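Local coordinates for USG-1 protein homolog (Pseudomonas aeruginosa, PDB 2HJS), which probably acts as a dimeric, NAD- or NADP-dependent oxidoreductase on aldehyde or oxo groups, as in the aspartate-semialdehyde dehydrogenase family, at residues Ala136-Val141 against Leu154-Cys159; Glu140-Leu145 against Ala224-Arg229; Val162-Arg167 against Phe244-Ser249. All coordinates share one frame; numbering follows the deposited sequence.

Interaction 1. Residues Ala136-Val141 against Leu154-Cys159; sequences AELCEV and LNLTAC
E140 N bonds to A136 O at 3.0 Å, a helical bond that holds the turn presenting L138 to L154 and L156. No hydrogen bond passes between the two segments, and the contact itself is apolar. L138 sits on helix 133-145 with its CA 8.6 Å from the CA of L156 on strand 151-160, which leaves room between the backbones for the two side chains to meet tip to tip. In both leucines CG lies anti to the backbone N (chi1 -175° in L138, 168° in L156), and the touching atoms are the outer methyls, L138 CD2 and L156 CD2, 4.0 Å apart. The same L138 CD2 also meets CD2 of L154 at 4.3 Å, so one methyl of the helix is shared by two leucines that are two residues apart and project from the same face of the strand. Together the segments bury 138 Å², about half of it contributed by L138.

The arrangement is helix-on-sheet packing in the dimerisation domain. V250 of the adjoining strand 246-254 touches both L138 and L154, which extends the apolar surface across the sheet. On the other face of strand 151-160, T157 OG1 is hydrogen-bonded to T157 OG1 of the second subunit, and N155 packs on N155 of that subunit.

The strand therefore divides its chemistry between its two faces, apolar toward its own helix and largely polar toward the dimer partner. With methyl groups alone in touch and no directional bond across, what holds helix to strand between these two segments is apolar packing and the burial of hydrocarbon.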
loop_
_atom_site.group_PDB
_atom_site.type_symbol
_atom_site.label_atom_id
_atom_site.label_comp_id
_atom_site.label_asym_id
_atom_site.label_seq_id
_atom_site.Cartn_x
_atom_site.Cartn_y
_atom_site.Cartn_z
ATOM N N ALA A 136 12.320 6.813 10.402
ATOM C CA ALA A 136 13.446 7.680 10.005
ATOM C C ALA A 136 13.148 8.374 8.711
ATOM O O ALA A 136 13.414 9.562 8.576
ATOM C CB ALA A 136 14.763 6.869 9.879
ATOM N N GLU A 137 12.578 7.632 7.763
ATOM C CA GLU A 137 12.289 8.166 6.422
ATOM C C GLU A 137 11.089 9.121 6.421
ATOM O O GLU A 137 11.109 10.155 5.765
ATOM C CB GLU A 137 12.121 7.024 5.409
ATOM C CG GLU A 137 13.391 6.175 5.310
ATOM C CD GLU A 137 13.132 4.678 5.067
ATOM O OE1 GLU A 137 11.945 4.234 5.058
ATOM O OE2 GLU A 137 14.141 3.948 4.889
ATOM N N LEU A 138 10.044 8.779 7.167
ATOM C CA LEU A 138 8.945 9.705 7.372
ATOM C C LEU A 138 9.473 11.038 7.939
ATOM O O LEU A 138 9.198 12.108 7.381
ATOM C CB LEU A 138 7.917 9.123 8.339
ATOM C CG LEU A 138 6.646 9.961 8.550
ATOM C CD1 LEU A 138 5.897 10.191 7.236
ATOM C CD2 LEU A 138 5.710 9.314 9.594
ATOM N N CYS A 139 10.221 10.961 9.044
ATOM C CA CYS A 139 10.601 12.170 9.795
ATOM C C CYS A 139 11.587 13.021 9.042
ATOM O O CYS A 139 11.545 14.244 9.138
ATOM C CB CYS A 139 11.145 11.827 11.192
ATOM S SG CYS A 139 9.846 11.218 12.288
ATOM N N GLU A 140 12.458 12.371 8.287
ATOM C CA GLU A 140 13.417 13.086 7.483
ATOM C C GLU A 140 12.719 13.989 6.471
ATOM O O GLU A 140 13.203 15.071 6.179
ATOM C CB GLU A 140 14.337 12.099 6.746
ATOM C CG GLU A 140 15.147 12.729 5.630
ATOM C CD GLU A 140 15.966 11.702 4.859
ATOM O OE1 GLU A 140 15.561 10.509 4.860
ATOM O OE2 GLU A 140 17.007 12.085 4.255
ATOM N N VAL A 141 11.597 13.522 5.928
ATOM C CA VAL A 141 10.858 14.264 4.921
ATOM C C VAL A 141 9.958 15.317 5.572
ATOM O O VAL A 141 9.868 16.435 5.087
ATOM C CB VAL A 141 10.026 13.300 4.033
ATOM C CG1 VAL A 141 9.039 14.082 3.130
ATOM C CG2 VAL A 141 10.973 12.416 3.211
ATOM N N LEU A 154 -1.904 13.285 10.489
ATOM C CA LEU A 154 -0.916 12.651 9.649
ATOM C C LEU A 154 -1.342 11.208 9.425
ATOM O O LEU A 154 -1.479 10.458 10.379
ATOM C CB LEU A 154 0.447 12.720 10.339
ATOM C CG LEU A 154 1.672 12.104 9.675
ATOM C CD1 LEU A 154 1.873 12.711 8.330
ATOM C CD2 LEU A 154 2.897 12.377 10.553
ATOM N N ASN A 155 -1.582 10.844 8.172
ATOM C CA ASN A 155 -1.887 9.464 7.827
ATOM C C ASN A 155 -0.715 8.840 7.081
ATOM O O ASN A 155 -0.197 9.421 6.134
ATOM C CB ASN A 155 -3.163 9.351 7.010
ATOM C CG ASN A 155 -3.691 7.906 6.947
ATOM O OD1 ASN A 155 -3.271 7.089 6.097
ATOM N ND2 ASN A 155 -4.588 7.586 7.846
ATOM N N LEU A 156 -0.279 7.679 7.558
ATOM C CA LEU A 156 0.776 6.920 6.909
ATOM C C LEU A 156 0.301 5.513 6.571
ATOM O O LEU A 156 -0.182 4.787 7.437
ATOM C CB LEU A 156 2.015 6.858 7.799
ATOM C CG LEU A 156 3.128 5.874 7.421
ATOM C CD1 LEU A 156 3.843 6.260 6.090
ATOM C CD2 LEU A 156 4.130 5.791 8.567
ATOM N N THR A 157 0.422 5.140 5.299
ATOM C CA THR A 157 0.315 3.741 4.903
ATOM C C THR A 157 1.699 3.327 4.409
ATOM O O THR A 157 2.158 3.796 3.373
ATOM C CB THR A 157 -0.709 3.519 3.779
ATOM O OG1 THR A 157 -1.992 3.990 4.204
ATOM C CG2 THR A 157 -0.813 2.031 3.424
ATOM N N ALA A 158 2.360 2.447 5.143
ATOM C CA ALA A 158 3.703 2.044 4.788
ATOM C C ALA A 158 3.682 0.668 4.159
ATOM O O ALA A 158 3.175 -0.272 4.765
ATOM C CB ALA A 158 4.593 2.045 6.035
ATOM N N CYS A 159 4.199 0.549 2.943
ATOM C CA CYS A 159 4.312 -0.748 2.267
ATOM C C CYS A 159 5.735 -1.236 2.403
ATOM O O CYS A 159 6.665 -0.669 1.802
ATOM C CB CYS A 159 3.924 -0.637 0.805
ATOM S SG CYS A 159 2.198 -0.067 0.614
#

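Interaction 2. Residues Glu140-Leu145 against Ala224-Arg229; sequences EVLAPL and ALLGER
L226 lays its CD1 methyl against L142, 3.9 Å from L142 CD2 and 4.2 Å from L142 CB, with the two side chains crossing at about a right angle. The setting is the alpha+beta dimerisation domain, where helix 133-145 receives the turn that follows helix 213-225. G227 identifies that turn: it is the first residue to leave helical backbone angles, and its phi is positive (68°). L226 immediately precedes it and points into the other helix.

The torsions of L226 orient its terminal fork. With CG anti to the carbonyl carbon (chi1 -66°) and chi2 at 180°, CD1 is directed at L142 and CD2 is left to A143, whose CA it approaches to 4.4 Å. The small A143 side chain lets L226 come near the backbone itself, in keeping with a separation of 7.2 Å between A143 CA and L226 CA, the nearest such pair of the two segments. C139, one turn earlier, also touches L226, so C139, L142 and A143 form a single helix face at spacings of three and four residues.

V114 of helix 112-115 touches both A143 and L226 and adds a third element to this packing. V141 and L145, which do not touch 224-229, pack on L311 of strand 308-315, and L142 reaches L311 as well. The helix is kinked at P144, whose N carries no hydrogen to bond back to the preceding turn.

At the exposed border the guanidinium of R229 is modelled near A143 O, but the position of this side chain is doubtful and the approach is no hydrogen bond. The sounder edge of the contact is methyl on methyl, L226 CD2 lying 4.5 Å from A143 CB.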
loop_
_atom_site.group_PDB
_atom_site.type_symbol
_atom_site.label_atom_id
_atom_site.label_comp_id
_atom_site.label_asym_id
_atom_site.label_seq_id
_atom_site.Cartn_x
_atom_site.Cartn_y
_atom_site.Cartn_z
ATOM N N GLU A 140 12.458 12.371 8.287
ATOM C CA GLU A 140 13.417 13.086 7.483
ATOM C C GLU A 140 12.719 13.989 6.471
ATOM O O GLU A 140 13.203 15.071 6.179
ATOM C CB GLU A 140 14.337 12.099 6.746
ATOM C CG GLU A 140 15.147 12.729 5.630
ATOM C CD GLU A 140 15.966 11.702 4.859
ATOM O OE1 GLU A 140 15.561 10.509 4.860
ATOM O OE2 GLU A 140 17.007 12.085 4.255
ATOM N N VAL A 141 11.597 13.522 5.928
ATOM C CA VAL A 141 10.858 14.264 4.921
ATOM C C VAL A 141 9.958 15.317 5.572
ATOM O O VAL A 141 9.868 16.435 5.087
ATOM C CB VAL A 141 10.026 13.300 4.033
ATOM C CG1 VAL A 141 9.039 14.082 3.130
ATOM C CG2 VAL A 141 10.973 12.416 3.211
ATOM N N LEU A 142 9.316 14.964 6.676
ATOM C CA LEU A 142 8.411 15.885 7.373
ATOM C C LEU A 142 9.093 17.044 8.093
ATOM O O LEU A 142 8.566 18.159 8.096
ATOM C CB LEU A 142 7.600 15.128 8.404
ATOM C CG LEU A 142 6.203 14.691 8.008
ATOM C CD1 LEU A 142 6.094 14.248 6.556
ATOM C CD2 LEU A 142 5.803 13.579 8.963
ATOM N N ALA A 143 10.236 16.777 8.727
ATOM C CA ALA A 143 10.920 17.813 9.508
ATOM C C ALA A 143 11.052 19.157 8.752
ATOM O O ALA A 143 10.599 20.187 9.260
ATOM C CB ALA A 143 12.279 17.331 10.027
ATOM N N PRO A 144 11.668 19.159 7.554
ATOM C CA PRO A 144 11.802 20.467 6.863
ATOM C C PRO A 144 10.463 21.088 6.424
ATOM O O PRO A 144 10.359 22.292 6.309
ATOM C CB PRO A 144 12.691 20.158 5.651
ATOM C CG PRO A 144 12.737 18.683 5.530
ATOM C CD PRO A 144 12.291 18.051 6.803
ATOM N N LEU A 145 9.448 20.269 6.206
ATOM C CA LEU A 145 8.129 20.762 5.840
ATOM C C LEU A 145 7.402 21.440 6.999
ATOM O O LEU A 145 6.591 22.343 6.782
ATOM C CB LEU A 145 7.275 19.615 5.304
ATOM C CG LEU A 145 7.748 18.957 4.017
ATOM C CD1 LEU A 145 6.738 17.856 3.594
ATOM C CD2 LEU A 145 7.871 20.007 2.950
ATOM N N ALA A 224 8.337 10.913 19.625
ATOM C CA ALA A 224 9.564 11.341 20.320
ATOM C C ALA A 224 10.364 12.301 19.459
ATOM O O ALA A 224 10.869 13.279 19.964
ATOM C CB ALA A 224 10.418 10.175 20.773
ATOM N N LEU A 225 10.435 12.042 18.160
ATOM C CA LEU A 225 11.261 12.830 17.237
ATOM C C LEU A 225 10.641 14.157 16.810
ATOM O O LEU A 225 11.341 15.164 16.741
ATOM C CB LEU A 225 11.581 12.013 15.974
ATOM C CG LEU A 225 12.557 10.838 16.106
ATOM C CD1 LEU A 225 12.312 9.794 15.012
ATOM C CD2 LEU A 225 14.003 11.325 16.089
ATOM N N LEU A 226 9.351 14.147 16.469
ATOM C CA LEU A 226 8.691 15.334 15.945
ATOM C C LEU A 226 7.920 16.021 17.043
ATOM O O LEU A 226 7.748 17.234 17.016
ATOM C CB LEU A 226 7.746 15.004 14.781
ATOM C CG LEU A 226 8.392 14.481 13.492
ATOM C CD1 LEU A 226 7.332 14.204 12.466
ATOM C CD2 LEU A 226 9.430 15.441 12.936
ATOM N N GLY A 227 7.455 15.242 18.010
ATOM C CA GLY A 227 6.834 15.790 19.190
ATOM C C GLY A 227 5.512 16.444 18.882
ATOM O O GLY A 227 4.616 15.838 18.284
ATOM N N GLU A 228 5.439 17.715 19.263
ATOM C CA GLU A 228 4.196 18.464 19.271
ATOM C C GLU A 228 3.877 19.105 17.930
ATOM O O GLU A 228 2.717 19.452 17.678
ATOM C CB GLU A 228 4.235 19.520 20.384
ATOM C CG GLU A 228 2.883 19.765 21.027
ATOM C CD GLU A 228 2.244 18.482 21.523
ATOM O OE1 GLU A 228 1.333 17.970 20.827
ATOM O OE2 GLU A 228 2.671 17.983 22.594
ATOM N N ARG A 229 4.884 19.230 17.063
ATOM C CA ARG A 229 4.695 19.855 15.743
ATOM C C ARG A 229 3.818 19.081 14.763
ATOM O O ARG A 229 3.596 19.533 13.636
ATOM C CB ARG A 229 6.028 20.263 15.102
ATOM C CG ARG A 229 7.193 19.407 15.491
ATOM C CD ARG A 229 8.455 20.231 15.716
ATOM N NE ARG A 229 9.015 20.728 14.463
ATOM C CZ ARG A 229 10.127 20.262 13.897
ATOM N NH1 ARG A 229 10.832 19.290 14.484
ATOM N NH2 ARG A 229 10.540 20.786 12.743
#

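Interaction 3. Residues Val162-Arg167 against Phe244-Ser249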
loop_
_atom_site.group_PDB
_atom_site.type_symbol
_atom_site.label_atom_id
_atom_site.label_comp_id
_atom_site.label_asym_id
_atom_site.label_seq_id
_atom_site.Cartn_x
_atom_site.Cartn_y
_atom_site.Cartn_z
ATOM N N VAL A 162 10.070 -7.347 2.060
ATOM C CA VAL A 162 10.409 -8.486 2.920
ATOM C C VAL A 162 11.761 -8.376 3.623
ATOM O O VAL A 162 12.000 -9.086 4.602
ATOM C CB VAL A 162 10.324 -9.855 2.186
ATOM C CG1 VAL A 162 8.881 -10.179 1.870
ATOM C CG2 VAL A 162 11.223 -9.897 0.939
ATOM N N SER A 163 12.659 -7.520 3.115
ATOM C CA SER A 163 13.944 -7.287 3.799
ATOM C C SER A 163 13.716 -6.694 5.198
ATOM O O SER A 163 14.594 -6.748 6.029
ATOM C CB SER A 163 14.858 -6.374 2.991
ATOM O OG SER A 163 14.295 -5.074 2.917
ATOM N N SER A 164 12.525 -6.146 5.457
ATOM C CA SER A 164 12.188 -5.666 6.801
ATOM C C SER A 164 12.209 -6.806 7.841
ATOM O O SER A 164 12.329 -6.553 9.038
ATOM C CB SER A 164 10.824 -4.968 6.791
ATOM O OG SER A 164 10.919 -3.622 6.307
ATOM N N LEU A 165 12.105 -8.047 7.364
ATOM C CA LEU A 165 12.139 -9.257 8.195
ATOM C C LEU A 165 13.500 -9.937 8.131
ATOM O O LEU A 165 13.655 -11.083 8.568
ATOM C CB LEU A 165 11.050 -10.262 7.751
ATOM C CG LEU A 165 9.631 -9.710 7.514
ATOM C CD1 LEU A 165 8.804 -10.736 6.785
ATOM C CD2 LEU A 165 8.955 -9.281 8.806
ATOM N N GLY A 166 14.485 -9.239 7.576
ATOM C CA GLY A 166 15.838 -9.762 7.504
ATOM C C GLY A 166 16.033 -10.609 6.270
ATOM O O GLY A 166 15.128 -10.714 5.451
ATOM N N ARG A 167 17.206 -11.231 6.152
ATOM C CA ARG A 167 17.593 -12.025 4.977
ATOM C C ARG A 167 16.721 -13.259 4.750
ATOM O O ARG A 167 16.593 -13.724 3.617
ATOM C CB ARG A 167 19.054 -12.484 5.082
ATOM C CG ARG A 167 20.095 -11.367 5.113
ATOM C CD ARG A 167 21.430 -11.896 4.648
ATOM N NE ARG A 167 22.517 -10.921 4.711
ATOM C CZ ARG A 167 23.155 -10.607 5.829
ATOM N NH1 ARG A 167 24.150 -9.729 5.808
ATOM N NH2 ARG A 167 22.782 -11.168 6.975
ATOM N N PHE A 244 13.382 -5.265 -1.406
ATOM C CA PHE A 244 14.112 -4.215 -0.701
ATOM C C PHE A 244 13.409 -2.846 -0.826
ATOM O O PHE A 244 12.838 -2.529 -1.891
ATOM C CB PHE A 244 15.524 -4.106 -1.290
ATOM C CG PHE A 244 16.294 -5.390 -1.274
ATOM C CD1 PHE A 244 16.584 -6.054 -2.460
ATOM C CD2 PHE A 244 16.738 -5.934 -0.074
ATOM C CE1 PHE A 244 17.298 -7.259 -2.457
ATOM C CE2 PHE A 244 17.478 -7.152 -0.055
ATOM C CZ PHE A 244 17.745 -7.805 -1.237
ATOM N N GLY A 245 13.461 -2.044 0.244
ATOM C CA GLY A 245 13.006 -0.642 0.217
ATOM C C GLY A 245 11.663 -0.420 0.883
ATOM O O GLY A 245 10.799 -1.308 0.855
ATOM N N ASP A 246 11.490 0.749 1.509
ATOM C CA ASP A 246 10.184 1.157 2.051
ATOM C C ASP A 246 9.486 2.061 1.045
ATOM O O ASP A 246 10.137 2.924 0.477
ATOM C CB ASP A 246 10.361 1.949 3.348
ATOM C CG ASP A 246 10.948 1.119 4.463
ATOM O OD1 ASP A 246 10.653 -0.111 4.565
ATOM O OD2 ASP A 246 11.711 1.712 5.247
ATOM N N SER A 247 8.188 1.850 0.816
ATOM C CA SER A 247 7.358 2.722 -0.013
ATOM C C SER A 247 6.238 3.319 0.864
ATOM O O SER A 247 5.403 2.586 1.374
ATOM C CB SER A 247 6.731 1.932 -1.178
ATOM O OG SER A 247 7.740 1.274 -1.941
ATOM N N LEU A 248 6.224 4.635 1.045
ATOM C CA LEU A 248 5.298 5.248 1.994
ATOM C C LEU A 248 4.304 6.161 1.287
ATOM O O LEU A 248 4.702 6.974 0.464
ATOM C CB LEU A 248 6.055 6.080 3.042
ATOM C CG LEU A 248 7.306 5.471 3.707
ATOM C CD1 LEU A 248 7.865 6.447 4.742
ATOM C CD2 LEU A 248 6.962 4.130 4.361
ATOM N N SER A 249 3.025 6.026 1.625
ATOM C CA SER A 249 2.016 6.957 1.159
ATOM C C SER A 249 1.520 7.770 2.352
ATOM O O SER A 249 0.970 7.238 3.311
ATOM C CB SER A 249 0.874 6.212 0.470
ATOM O OG SER A 249 -0.138 7.138 0.129
HETATM O O HOH W 1 11.401 -1.117 6.922
HETATM O O HOH W 2 11.044 -2.440 3.825
#
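Chi1 values of -80° in S164 and -65° in D246 set S164 OG and D246 CG each anti to its own carbonyl carbon, and so turn the hydroxyl and the carboxylate to the same hydrated spot. S164 OG and D246 OD1 remain 3.9 Å apart, too far for a direct bond, and two waters span the gap. The first lies 2.6 Å from S164 OG and donates to D246 OD1 at 2.7 Å. The second lies 2.8 Å from S164 OG and donates to D246 OD1 at 2.5 Å, with a further weak bond to G245 O at 3.2 Å. The four oxygens close a ring, and the two waters that OD1 accepts from may help to restrict rotation of the carboxylate, whose OD2 lies close to E137 OE1 of helix 133-145.

S163 supplies the direct packing. Its CB approaches F244 CD2 at 3.6 Å, obliquely to the ring. The hydroxyl of S163 is hydrogen-bonded to S161 OG and to N317 ND2, while OD1 of the same N317 carboxamide accepts from G245 N and so bridges the two segments from outside.

Residues 162-164 form a short 3-10 turn, secured by the bond from L165 N to V162 O, and G166 then serves as N-cap of helix 167-181. The contact thus joins this turn and the start of the helix to the beginning of strand 246-254 through a water-bridged Ser-Asp pair. V170 of helix 167-181 touches both S163 and F244, and R167, by a salt bridge to E20 of helix 17-28, ties this corner to the NAD-binding domain, while strand 246-254 itself runs between strands 151-160 and 308-315.

In the fold
From the N terminus, helix 133-145 opens both interaction 1 and interaction 2, which share E140 and V141. Interaction 1 closes first, over a loop of 12 residues, and lays the helix on strand 151-160. Interaction 2 starts from the same helix and closes 78 residues on, at the turn after helix 213-225; L154 CD2 and L142 CD2, 3.5 Å apart, join the two. Interaction 3 opens after interaction 1 has closed and crosses interaction 2 along the chain, ending at strand 246-254. That strand neighbours 151-160, so interactions 1 and 3 meet in one sheet, where A158 packs on L248. Helix, sheet and the loop before helix 167-181 are thereby tied together.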